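Local coordinates for protein AlyGC (Glaciecola chathamensis, PDB 5GKD) that cleaves alginate as a polysaccharide lyase of family 6, probably by beta-elimination, and binds a calcium ion, at residues I322-S328 / D353-D359; K367-Q373 / G382-I388; F645-K650 / N676-P680; Q666-T671 / K691-N697. All blocks are in the same frame, centred on the assembly; numbering follows the deposited sequence.

Contact 1 (I322-S328 / D353-D359)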
loop_
_atom_site.group_PDB
_atom_site.type_symbol
_atom_site.label_atom_id
_atom_site.label_comp_id
_atom_site.label_asym_id
_atom_site.label_seq_id
_atom_site.Cartn_x
_atom_site.Cartn_y
_atom_site.Cartn_z
ATOM N N ILE A 322 22.967 33.743 5.741
ATOM C CA ILE A 322 22.777 34.103 7.136
ATOM C C ILE A 322 21.456 34.848 7.186
ATOM O O ILE A 322 21.343 35.942 6.626
ATOM C CB ILE A 322 23.912 34.988 7.675
ATOM C CG1 ILE A 322 25.251 34.250 7.691
ATOM C CG2 ILE A 322 23.558 35.513 9.054
ATOM C CD1 ILE A 322 26.418 35.177 8.044
ATOM N N GLN A 323 20.455 34.284 7.855
ATOM C CA GLN A 323 19.101 34.801 7.739
ATOM C C GLN A 323 18.569 35.205 9.105
ATOM O O GLN A 323 18.514 34.387 10.030
ATOM C CB GLN A 323 18.208 33.781 7.039
ATOM C CG GLN A 323 18.736 33.476 5.640
ATOM C CD GLN A 323 17.688 32.910 4.676
ATOM O OE1 GLN A 323 16.626 32.452 5.083
ATOM N NE2 GLN A 323 17.997 32.948 3.387
ATOM N N PHE A 324 18.190 36.474 9.230
ATOM C CA PHE A 324 17.640 37.018 10.459
ATOM C C PHE A 324 16.144 37.219 10.287
ATOM O O PHE A 324 15.676 37.583 9.204
ATOM C CB PHE A 324 18.308 38.349 10.825
ATOM C CG PHE A 324 19.797 38.257 11.026
ATOM C CD1 PHE A 324 20.324 37.608 12.132
ATOM C CD2 PHE A 324 20.664 38.863 10.149
ATOM C CE1 PHE A 324 21.700 37.552 12.333
ATOM C CE2 PHE A 324 22.038 38.814 10.352
ATOM C CZ PHE A 324 22.551 38.158 11.441
ATOM N N ALA A 325 15.404 36.986 11.367
ATOM C CA ALA A 325 13.943 37.002 11.354
ATOM C C ALA A 325 13.366 36.020 10.332
ATOM O O ALA A 325 12.281 36.233 9.790
ATOM C CB ALA A 325 13.418 38.415 11.116
ATOM N N ALA A 326 14.077 34.926 10.074
ATOM C CA ALA A 326 13.605 33.923 9.125
ATOM C C ALA A 326 12.282 33.308 9.574
ATOM O O ALA A 326 12.038 33.103 10.760
ATOM C CB ALA A 326 14.658 32.828 8.956
ATOM N N GLY A 327 11.424 33.014 8.612
ATOM C CA GLY A 327 10.092 32.549 8.917
ATOM C C GLY A 327 9.086 33.645 9.184
ATOM O O GLY A 327 7.937 33.337 9.528
ATOM N N SER A 328 9.469 34.911 9.039
ATOM C CA SER A 328 8.545 35.997 9.336
ATOM C C SER A 328 7.328 35.913 8.431
ATOM O O SER A 328 7.457 35.787 7.207
ATOM C CB SER A 328 9.233 37.347 9.149
ATOM O OG SER A 328 8.304 38.407 9.299
ATOM N N ASP A 353 27.898 39.502 1.849
ATOM C CA ASP A 353 28.045 38.929 3.178
ATOM C C ASP A 353 27.060 37.790 3.447
ATOM O O ASP A 353 27.102 37.201 4.525
ATOM C CB ASP A 353 27.919 40.024 4.241
ATOM C CG ASP A 353 26.557 40.691 4.258
ATOM O OD1 ASP A 353 25.685 40.362 3.427
ATOM O OD2 ASP A 353 26.360 41.574 5.112
ATOM N N GLY A 354 26.189 37.465 2.494
ATOM C CA GLY A 354 25.216 36.408 2.627
ATOM C C GLY A 354 24.033 36.713 3.524
ATOM O O GLY A 354 23.181 35.838 3.708
ATOM N N ILE A 355 23.928 37.925 4.058
ATOM C CA ILE A 355 22.920 38.234 5.065
ATOM C C ILE A 355 21.626 38.674 4.395
ATOM O O ILE A 355 21.637 39.501 3.475
ATOM C CB ILE A 355 23.427 39.311 6.029
ATOM C CG1 ILE A 355 24.567 38.757 6.883
ATOM C CG2 ILE A 355 22.294 39.830 6.874
ATOM C CD1 ILE A 355 25.357 39.841 7.621
ATOM N N THR A 356 20.505 38.123 4.865
ATOM C CA THR A 356 19.184 38.591 4.477
ATOM C C THR A 356 18.350 38.790 5.736
ATOM O O THR A 356 18.249 37.880 6.562
ATOM C CB THR A 356 18.476 37.601 3.543
ATOM O OG1 THR A 356 19.299 37.324 2.408
ATOM C CG2 THR A 356 17.143 38.178 3.057
ATOM N N ALA A 357 17.738 39.961 5.880
ATOM C CA ALA A 357 16.782 40.202 6.953
ATOM C C ALA A 357 15.367 40.125 6.393
ATOM O O ALA A 357 15.074 40.712 5.345
ATOM C CB ALA A 357 17.016 41.560 7.618
ATOM N N PHE A 358 14.491 39.408 7.092
ATOM C CA PHE A 358 13.122 39.201 6.644
ATOM C C PHE A 358 12.110 39.990 7.469
ATOM O O PHE A 358 10.904 39.903 7.209
ATOM C CB PHE A 358 12.799 37.698 6.655
ATOM C CG PHE A 358 13.599 36.906 5.649
ATOM C CD1 PHE A 358 13.157 36.771 4.350
ATOM C CD2 PHE A 358 14.806 36.335 5.997
ATOM C CE1 PHE A 358 13.895 36.065 3.408
ATOM C CE2 PHE A 358 15.552 35.617 5.066
ATOM C CZ PHE A 358 15.093 35.483 3.766
ATOM N N ASP A 359 12.571 40.773 8.432
ATOM C CA ASP A 359 11.713 41.562 9.314
ATOM C C ASP A 359 12.613 42.591 9.990
ATOM O O ASP A 359 13.812 42.675 9.706
ATOM C CB ASP A 359 10.985 40.667 10.327
ATOM C CG ASP A 359 9.698 41.279 10.862
ATOM O OD1 ASP A 359 9.617 42.505 11.062
ATOM O OD2 ASP A 359 8.750 40.509 11.097
#
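F358 lies across the edge of 322-328: its CB packs 3.5 Å from A325 O, its CD2 sits 4.1 Å from A326 CA and its CE2 comes within 3.3 Å of Q323 OE1. It has the largest area covered in this contact. Before it the two segments pair as parallel strands, I322 beside I355, Q323 beside T356 and F324 beside A357. Backbone hydrogen bonds alternate along them: I322 N to G354 O (2.9 Å), T356 N to I322 O (2.9 Å), F324 N to T356 O (3.0 Å) and F358 N to F324 O (3.0 Å). On the face carrying I322, F324 and I355, F324 CE2 meets I355 CG2 at 3.6 Å near the plane of the ring. At A325, with positive phi, the chain turns a corner into a type II turn ending at S328, and S328 OG donates to D359 OD2 at 2.8 Å. At the other end D353 OD1 takes I355 N (3.1 Å) in an Asx turn and also bonds S378. Strand 355-357 is one edge of its sheet in this parallel beta-helix; 322-326 lies between it and 289-292, while F324 reaches inward to M341 of strand 339-347 and meets F366 of strand 364-372 edge-to-face.

Contact 2 (K367-Q373 / G382-I388)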
loop_
_atom_site.group_PDB
_atom_site.type_symbol
_atom_site.label_atom_id
_atom_site.label_comp_id
_atom_site.label_asym_id
_atom_site.label_seq_id
_atom_site.Cartn_x
_atom_site.Cartn_y
_atom_site.Cartn_z
ATOM N N LYS A 367 28.016 44.400 16.940
ATOM C CA LYS A 367 29.204 45.121 17.366
ATOM C C LYS A 367 30.444 44.321 17.003
ATOM O O LYS A 367 30.485 43.110 17.209
ATOM C CB LYS A 367 29.182 45.363 18.870
ATOM C CG LYS A 367 29.195 46.791 19.249
ATOM C CD LYS A 367 28.740 46.940 20.677
ATOM C CE LYS A 367 29.063 48.354 21.170
ATOM N NZ LYS A 367 28.572 49.453 20.277
ATOM N N ASP A 368 31.445 45.002 16.447
ATOM C CA ASP A 368 32.765 44.404 16.249
ATOM C C ASP A 368 32.713 43.113 15.435
ATOM O O ASP A 368 33.376 42.136 15.772
ATOM C CB ASP A 368 33.459 44.154 17.588
ATOM C CG ASP A 368 33.694 45.431 18.361
ATOM O OD1 ASP A 368 34.015 46.453 17.723
ATOM O OD2 ASP A 368 33.533 45.425 19.603
ATOM N N ASN A 369 31.933 43.094 14.357
ATOM C CA ASN A 369 31.984 41.984 13.414
ATOM C C ASN A 369 32.841 42.365 12.215
ATOM O O ASN A 369 32.780 43.498 11.741
ATOM C CB ASN A 369 30.584 41.579 12.956
ATOM C CG ASN A 369 29.707 41.153 14.111
ATOM O OD1 ASN A 369 29.902 40.084 14.692
ATOM N ND2 ASN A 369 28.749 41.995 14.463
ATOM N N LEU A 370 33.647 41.418 11.733
ATOM C CA LEU A 370 34.609 41.665 10.666
ATOM C C LEU A 370 34.195 40.925 9.402
ATOM O O LEU A 370 33.885 39.725 9.441
ATOM C CB LEU A 370 36.025 41.246 11.070
ATOM C CG LEU A 370 37.114 41.626 10.059
ATOM C CD1 LEU A 370 37.232 43.149 9.969
ATOM C CD2 LEU A 370 38.467 41.030 10.411
ATOM N N LEU A 371 34.219 41.648 8.293
ATOM C CA LEU A 371 33.863 41.193 6.962
ATOM C C LEU A 371 35.061 41.393 6.050
ATOM O O LEU A 371 35.788 42.383 6.187
ATOM C CB LEU A 371 32.711 42.027 6.404
ATOM C CG LEU A 371 31.347 41.518 5.993
ATOM C CD1 LEU A 371 30.596 42.660 5.323
ATOM C CD2 LEU A 371 31.456 40.321 5.080
ATOM N N ASN A 372 35.246 40.492 5.087
ATOM C CA ASN A 372 36.258 40.739 4.070
ATOM C C ASN A 372 35.778 41.823 3.104
ATOM O O ASN A 372 34.576 42.011 2.889
ATOM C CB ASN A 372 36.636 39.448 3.331
ATOM C CG ASN A 372 35.488 38.851 2.534
ATOM O OD1 ASN A 372 34.482 38.409 3.094
ATOM N ND2 ASN A 372 35.653 38.794 1.223
ATOM N N GLN A 373 36.743 42.547 2.526
ATOM C CA GLN A 373 36.438 43.820 1.877
ATOM C C GLN A 373 35.641 43.648 0.590
ATOM O O GLN A 373 34.922 44.568 0.193
ATOM C CB GLN A 373 37.735 44.575 1.585
ATOM C CG GLN A 373 38.717 43.773 0.754
ATOM C CD GLN A 373 40.023 44.508 0.511
ATOM O OE1 GLN A 373 40.288 45.558 1.104
ATOM N NE2 GLN A 373 40.846 43.952 -0.369
ATOM N N GLY A 382 28.104 48.053 13.012
ATOM C CA GLY A 382 28.469 46.811 13.650
ATOM C C GLY A 382 29.264 45.866 12.787
ATOM O O GLY A 382 29.633 44.785 13.259
ATOM N N PHE A 383 29.527 46.225 11.537
ATOM C CA PHE A 383 30.363 45.427 10.653
ATOM C C PHE A 383 31.449 46.323 10.072
ATOM O O PHE A 383 31.156 47.395 9.541
ATOM C CB PHE A 383 29.539 44.789 9.532
ATOM C CG PHE A 383 28.610 43.687 9.998
ATOM C CD1 PHE A 383 27.383 43.980 10.571
ATOM C CD2 PHE A 383 28.963 42.362 9.838
ATOM C CE1 PHE A 383 26.527 42.972 10.978
ATOM C CE2 PHE A 383 28.111 41.342 10.246
ATOM C CZ PHE A 383 26.897 41.643 10.819
ATOM N N GLU A 384 32.699 45.908 10.198
ATOM C CA GLU A 384 33.778 46.619 9.541
ATOM C C GLU A 384 34.394 45.703 8.501
ATOM O O GLU A 384 34.325 44.471 8.598
ATOM C CB GLU A 384 34.857 47.071 10.530
ATOM C CG GLU A 384 35.195 46.008 11.591
ATOM C CD GLU A 384 36.000 46.543 12.744
ATOM O OE1 GLU A 384 37.071 47.124 12.543
ATOM O OE2 GLU A 384 35.471 46.429 13.832
ATOM N N GLN A 385 35.002 46.318 7.512
ATOM C CA GLN A 385 35.556 45.585 6.392
ATOM C C GLN A 385 37.067 45.711 6.382
ATOM O O GLN A 385 37.619 46.755 6.733
ATOM C CB GLN A 385 34.981 46.094 5.087
ATOM C CG GLN A 385 33.500 45.885 4.979
ATOM C CD GLN A 385 32.984 46.325 3.635
ATOM O OE1 GLN A 385 32.546 47.457 3.472
ATOM N NE2 GLN A 385 33.056 45.434 2.657
ATOM N N ALA A 386 37.729 44.640 5.962
ATOM C CA ALA A 386 39.184 44.641 5.925
ATOM C C ALA A 386 39.671 43.691 4.848
ATOM O O ALA A 386 38.941 42.812 4.388
ATOM C CB ALA A 386 39.791 44.253 7.279
ATOM N N ASP A 387 40.923 43.881 4.456
ATOM C CA ASP A 387 41.607 42.946 3.581
ATOM C C ASP A 387 41.946 41.699 4.391
ATOM O O ASP A 387 42.854 41.717 5.220
ATOM C CB ASP A 387 42.860 43.596 3.005
ATOM C CG ASP A 387 43.488 42.771 1.912
ATOM O OD1 ASP A 387 43.054 41.622 1.715
ATOM O OD2 ASP A 387 44.415 43.273 1.249
ATOM N N ILE A 388 41.201 40.617 4.174
ATOM C CA ILE A 388 41.366 39.383 4.930
ATOM C C ILE A 388 41.806 38.298 3.969
ATOM O O ILE A 388 41.190 38.118 2.915
ATOM C CB ILE A 388 40.063 38.962 5.636
ATOM C CG1 ILE A 388 39.544 40.062 6.554
ATOM C CG2 ILE A 388 40.272 37.670 6.419
ATOM C CD1 ILE A 388 38.166 39.755 7.099
#
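Backbone amides and carbonyls of the two parallel strands satisfy one another in alternation. G382 O accepts from N369 N (3.1 Å) and also from the side-chain N369 ND2 (3.2 Å). N369 O then takes E384 N (2.9 Å), E384 O takes L371 N (2.8 Å) and L371 O takes A386 N (3.0 Å); the last bond, Q373 N to A386 O at 2.9 Å, is weak. N369 is further held by strand 339-347, ND2 donating to M341 O and OD1 accepting from N344 N, while N372 OD1 accepts from N348 N. N369 CB lies over one face of the F383 ring, 4.0 Å from its centroid, a CH-pi contact. Beside L370 the packing is apolar: L370 CD1 touches A386 CB at 3.9 Å and L370 CD2 touches I388 CD1 at 3.6 Å. Parallel pairing of successive strands, with an asparagine side chain bonding to main chain of both neighbouring turns, is characteristic of the right-handed parallel beta-helix of the pectate lyase-like clan.

Contact 3 (F645-K650 / N676-P680)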
loop_
_atom_site.group_PDB
_atom_site.type_symbol
_atom_site.label_atom_id
_atom_site.label_comp_id
_atom_site.label_asym_id
_atom_site.label_seq_id
_atom_site.Cartn_x
_atom_site.Cartn_y
_atom_site.Cartn_z
ATOM N N PHE A 645 6.873 19.229 -25.434
ATOM C CA PHE A 645 5.709 18.455 -25.033
ATOM C C PHE A 645 4.596 18.709 -26.043
ATOM O O PHE A 645 4.165 19.855 -26.206
ATOM C CB PHE A 645 5.240 18.842 -23.620
ATOM C CG PHE A 645 6.330 18.843 -22.554
ATOM C CD1 PHE A 645 6.946 17.662 -22.147
ATOM C CD2 PHE A 645 6.668 20.017 -21.896
ATOM C CE1 PHE A 645 7.913 17.662 -21.139
ATOM C CE2 PHE A 645 7.640 20.028 -20.891
ATOM C CZ PHE A 645 8.258 18.841 -20.510
ATOM N N ASN A 646 4.119 17.651 -26.711
ATOM C CA ASN A 646 3.031 17.760 -27.683
ATOM C C ASN A 646 1.829 16.931 -27.255
ATOM O O ASN A 646 1.974 15.753 -26.914
ATOM C CB ASN A 646 3.446 17.302 -29.091
ATOM C CG ASN A 646 4.711 17.970 -29.589
ATOM O OD1 ASN A 646 4.691 19.129 -30.012
ATOM N ND2 ASN A 646 5.814 17.221 -29.590
ATOM N N GLU A 647 0.645 17.534 -27.321
ATOM C CA GLU A 647 -0.622 16.846 -27.054
ATOM C C GLU A 647 -0.560 16.075 -25.730
ATOM O O GLU A 647 -0.700 14.854 -25.678
ATOM C CB GLU A 647 -0.983 15.916 -28.214
ATOM C CG GLU A 647 -1.093 16.585 -29.579
ATOM C CD GLU A 647 -2.439 17.261 -29.811
ATOM O OE1 GLU A 647 -3.344 17.147 -28.950
ATOM O OE2 GLU A 647 -2.601 17.893 -30.878
ATOM N N VAL A 648 -0.348 16.816 -24.646
ATOM C CA VAL A 648 -0.091 16.236 -23.332
ATOM C C VAL A 648 -1.181 16.670 -22.360
ATOM O O VAL A 648 -1.557 17.846 -22.321
ATOM C CB VAL A 648 1.299 16.639 -22.807
ATOM C CG1 VAL A 648 1.463 16.213 -21.364
ATOM C CG2 VAL A 648 2.383 16.036 -23.669
ATOM N N GLY A 649 -1.695 15.717 -21.584
ATOM C CA GLY A 649 -2.509 16.023 -20.427
ATOM C C GLY A 649 -4.000 16.140 -20.645
ATOM O O GLY A 649 -4.721 16.429 -19.686
ATOM N N LYS A 650 -4.500 15.908 -21.856
ATOM C CA LYS A 650 -5.895 16.201 -22.154
ATOM C C LYS A 650 -6.807 14.986 -22.079
ATOM O O LYS A 650 -7.993 15.106 -22.375
ATOM C CB LYS A 650 -6.006 16.851 -23.540
ATOM C CG LYS A 650 -5.670 18.338 -23.532
ATOM C CD LYS A 650 -4.819 18.740 -24.716
ATOM C CE LYS A 650 -5.530 18.501 -26.037
ATOM N NZ LYS A 650 -4.601 18.650 -27.191
ATOM N N ASN A 676 2.901 22.407 -26.486
ATOM C CA ASN A 676 2.100 22.531 -27.695
ATOM C C ASN A 676 0.809 21.740 -27.554
ATOM O O ASN A 676 0.842 20.523 -27.346
ATOM C CB ASN A 676 2.893 22.061 -28.914
ATOM C CG ASN A 676 4.218 22.798 -29.058
ATOM O OD1 ASN A 676 4.322 23.967 -28.701
ATOM N ND2 ASN A 676 5.231 22.117 -29.566
ATOM N N ASN A 677 -0.320 22.435 -27.670
ATOM C CA ASN A 677 -1.642 21.822 -27.690
ATOM C C ASN A 677 -1.827 20.875 -26.509
ATOM O O ASN A 677 -2.095 19.683 -26.671
ATOM C CB ASN A 677 -1.862 21.100 -29.017
ATOM C CG ASN A 677 -1.598 22.003 -30.213
ATOM O OD1 ASN A 677 -2.150 23.105 -30.303
ATOM N ND2 ASN A 677 -0.733 21.556 -31.118
ATOM N N SER A 678 -1.669 21.426 -25.310
ATOM C CA SER A 678 -1.595 20.604 -24.109
ATOM C C SER A 678 -2.382 21.243 -22.971
ATOM O O SER A 678 -2.830 22.388 -23.046
ATOM C CB SER A 678 -0.144 20.375 -23.684
ATOM O OG SER A 678 0.598 19.704 -24.696
ATOM N N ALA A 679 -2.564 20.467 -21.915
ATOM C CA ALA A 679 -3.166 20.971 -20.705
ATOM C C ALA A 679 -2.161 21.862 -19.974
ATOM O O ALA A 679 -0.953 21.735 -20.167
ATOM C CB ALA A 679 -3.623 19.801 -19.831
ATOM N N PRO A 680 -2.639 22.779 -19.141
ATOM C CA PRO A 680 -1.739 23.763 -18.520
ATOM C C PRO A 680 -0.858 23.157 -17.430
ATOM O O PRO A 680 -1.052 22.033 -16.963
ATOM C CB PRO A 680 -2.714 24.777 -17.930
ATOM C CG PRO A 680 -3.932 23.971 -17.630
ATOM C CD PRO A 680 -4.047 23.023 -18.776
#
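F645 begins the pairing through its backbone, F645 O accepting N676 N at 2.9 Å, while its ring leads away from 676-680 and meets that of F675. N646 stands beside N676 in a parallel bridge, and their side-chain amides are joined by N676 ND2 to N646 OD1 at 3.1 Å. At E647 the chain turns a corner with positive phi; N677 also has positive phi. E647 N bonds N676 O (3.0 Å), and E647 CA approaches N677 O at 3.2 Å. V648 N then donates to S678 OG (3.0 Å), which itself donates to N676 O (2.8 Å), and V648 O accepts A679 N (2.8 Å). G649 has no side chain, and a CB there would clash with that of A679. K650 curls back so that NZ bonds N677 O (2.8 Å) and forms a salt bridge with E647 OE1 (2.6 Å). Because S678 OG and K650 NZ bond main chain atoms at the corner, polar side chains supplement the main-chain bonds between successive beta-helix turns where the regular strand pairing is interrupted.

Contact 4 (Q666-T671 / K691-N697)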
loop_
_atom_site.group_PDB
_atom_site.type_symbol
_atom_site.label_atom_id
_atom_site.label_comp_id
_atom_site.label_asym_id
_atom_site.label_seq_id
_atom_site.Cartn_x
_atom_site.Cartn_y
_atom_site.Cartn_z
ATOM N N GLN A 666 8.836 22.566 -3.414
ATOM C CA GLN A 666 9.542 23.669 -2.778
ATOM C C GLN A 666 10.464 24.416 -3.731
ATOM O O GLN A 666 10.742 25.597 -3.509
ATOM C CB GLN A 666 10.336 23.129 -1.593
ATOM C CG GLN A 666 9.462 22.255 -0.673
ATOM C CD GLN A 666 9.920 22.279 0.761
ATOM O OE1 GLN A 666 10.196 23.344 1.318
ATOM N NE2 GLN A 666 10.018 21.103 1.369
ATOM N N VAL A 667 10.944 23.761 -4.782
ATOM C CA VAL A 667 11.754 24.400 -5.808
ATOM C C VAL A 667 11.208 23.976 -7.167
ATOM O O VAL A 667 11.188 22.780 -7.490
ATOM C CB VAL A 667 13.239 24.033 -5.683
ATOM C CG1 VAL A 667 14.013 24.578 -6.883
ATOM C CG2 VAL A 667 13.817 24.567 -4.364
ATOM N N ASN A 668 10.779 24.950 -7.965
ATOM C CA ASN A 668 10.192 24.680 -9.272
ATOM C C ASN A 668 10.890 25.536 -10.313
ATOM O O ASN A 668 10.922 26.764 -10.184
ATOM C CB ASN A 668 8.696 24.973 -9.273
ATOM C CG ASN A 668 7.964 24.241 -8.179
ATOM O OD1 ASN A 668 7.755 23.043 -8.274
ATOM N ND2 ASN A 668 7.561 24.957 -7.140
ATOM N N LYS A 669 11.439 24.897 -11.344
ATOM C CA LYS A 669 12.144 25.600 -12.415
ATOM C C LYS A 669 11.732 24.998 -13.753
ATOM O O LYS A 669 12.100 23.861 -14.061
ATOM C CB LYS A 669 13.657 25.518 -12.212
ATOM C CG LYS A 669 14.497 26.150 -13.324
ATOM C CD LYS A 669 15.999 26.141 -12.968
ATOM C CE LYS A 669 16.883 26.218 -14.218
ATOM N NZ LYS A 669 18.088 25.306 -14.128
ATOM N N MET A 670 10.973 25.751 -14.549
ATOM C CA MET A 670 10.574 25.331 -15.892
ATOM C C MET A 670 11.068 26.356 -16.902
ATOM O O MET A 670 10.611 27.503 -16.900
ATOM C CB MET A 670 9.058 25.167 -16.006
ATOM C CG MET A 670 8.501 23.777 -15.671
ATOM S SD MET A 670 8.582 23.355 -13.926
ATOM C CE MET A 670 7.997 24.835 -13.206
ATOM N N THR A 671 11.953 25.927 -17.798
ATOM C CA THR A 671 12.772 26.830 -18.595
ATOM C C THR A 671 12.892 26.305 -20.019
ATOM O O THR A 671 13.208 25.134 -20.220
ATOM C CB THR A 671 14.157 26.970 -17.932
ATOM O OG1 THR A 671 14.188 28.145 -17.119
ATOM C CG2 THR A 671 15.290 26.981 -18.926
ATOM N N LYS A 691 9.919 28.454 -4.019
ATOM C CA LYS A 691 10.525 29.261 -5.067
ATOM C C LYS A 691 10.183 28.652 -6.422
ATOM O O LYS A 691 10.508 27.488 -6.681
ATOM C CB LYS A 691 12.038 29.339 -4.869
ATOM C CG LYS A 691 12.454 29.821 -3.486
ATOM C CD LYS A 691 13.961 29.696 -3.262
ATOM C CE LYS A 691 14.426 30.631 -2.147
ATOM N NZ LYS A 691 13.688 30.443 -0.859
ATOM N N THR A 692 9.547 29.446 -7.284
ATOM C CA THR A 692 9.086 29.008 -8.596
ATOM C C THR A 692 9.575 29.970 -9.675
ATOM O O THR A 692 9.421 31.186 -9.535
ATOM C CB THR A 692 7.555 28.936 -8.628
ATOM O OG1 THR A 692 7.102 28.013 -7.641
ATOM C CG2 THR A 692 7.063 28.496 -9.990
ATOM N N TRP A 693 10.146 29.417 -10.753
ATOM C CA TRP A 693 10.612 30.187 -11.910
ATOM C C TRP A 693 10.148 29.493 -13.185
ATOM O O TRP A 693 10.594 28.385 -13.481
ATOM C CB TRP A 693 12.131 30.328 -11.936
ATOM C CG TRP A 693 12.626 31.303 -10.980
ATOM C CD1 TRP A 693 12.590 32.667 -11.095
ATOM C CD2 TRP A 693 13.240 31.016 -9.726
ATOM N NE1 TRP A 693 13.143 33.245 -9.978
ATOM C CE2 TRP A 693 13.552 32.253 -9.124
ATOM C CE3 TRP A 693 13.562 29.833 -9.052
ATOM C CZ2 TRP A 693 14.169 32.338 -7.877
ATOM C CZ3 TRP A 693 14.178 29.919 -7.819
ATOM C CH2 TRP A 693 14.472 31.162 -7.244
ATOM N N VAL A 694 9.277 30.154 -13.941
ATOM C CA VAL A 694 8.756 29.624 -15.197
ATOM C C VAL A 694 9.025 30.688 -16.251
ATOM O O VAL A 694 8.241 31.628 -16.405
ATOM C CB VAL A 694 7.263 29.291 -15.118
ATOM C CG1 VAL A 694 6.775 28.774 -16.459
ATOM C CG2 VAL A 694 7.010 28.277 -14.015
ATOM N N THR A 695 10.135 30.548 -16.974
ATOM C CA THR A 695 10.587 31.569 -17.905
ATOM C C THR A 695 11.062 30.930 -19.198
ATOM O O THR A 695 11.542 29.795 -19.211
ATOM C CB THR A 695 11.727 32.421 -17.313
ATOM O OG1 THR A 695 12.869 31.593 -17.079
ATOM C CG2 THR A 695 11.289 33.075 -16.001
ATOM N N GLY A 696 10.931 31.682 -20.289
ATOM C CA GLY A 696 11.472 31.252 -21.562
ATOM C C GLY A 696 10.705 30.154 -22.259
ATOM O O GLY A 696 11.228 29.560 -23.206
ATOM N N ASN A 697 9.473 29.878 -21.846
ATOM C CA ASN A 697 8.716 28.785 -22.440
ATOM C C ASN A 697 7.796 29.291 -23.551
ATOM O O ASN A 697 7.445 30.469 -23.618
ATOM C CB ASN A 697 7.891 28.049 -21.375
ATOM C CG ASN A 697 8.745 27.567 -20.197
ATOM O OD1 ASN A 697 9.331 26.484 -20.250
ATOM N ND2 ASN A 697 8.833 28.390 -19.135
#
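M670, the residue with most area covered here, faces the same way as N668, T692 and V694. Its CE packs 3.7 Å from V694 CG2, and F683 of strand 681-685 touches all four side chains from across the helix interior. N668 comes next: ND2 donates to T692 OG1 at 3.1 Å, while OD1 bonds T665 OG1, so the buried amide is engaged at both ends. Around these two runs the parallel pairing, with K691 N to Q666 O (3.0 Å), N668 N to K691 O (2.9 Å), W693 N to N668 O (2.8 Å), M670 N to W693 O (2.9 Å) and T695 N to M670 O (3.1 Å). Strand axes 5° apart and 4.7 Å at closest approach fit adjacent coils of a parallel beta-helix, the second of the chain. W693, third in area covered, points to the opposite face, as K669 does, and touches T719. Past the pairing, N697 ND2 also donates to M670 O at 3.0 Å, and N697 OD1 accepts from N673 ND2.

How the contacts relate
All four contacts join strands or corners of successive coils, contacts 1 and 2 in the first beta-helix and contacts 3 and 4 in the second. Contact 1 is the most buried; the others are partly exposed. Contacts 1 and 2 occupy different sheets yet touch, D353 CB lying 3.6 Å from L371 CD2 and I355 CD1 4.0 Å from F383 CZ. Contacts 3 and 4 share strand 667-676, at its end and its start, with centres about 18 Å apart and no touch. Contact 4 is regular strand pairing and contact 2 largely so, contact 1 runs from strand into a turn, and contact 3, at a corner, depends most on polar side chains and alone contains a salt bridge.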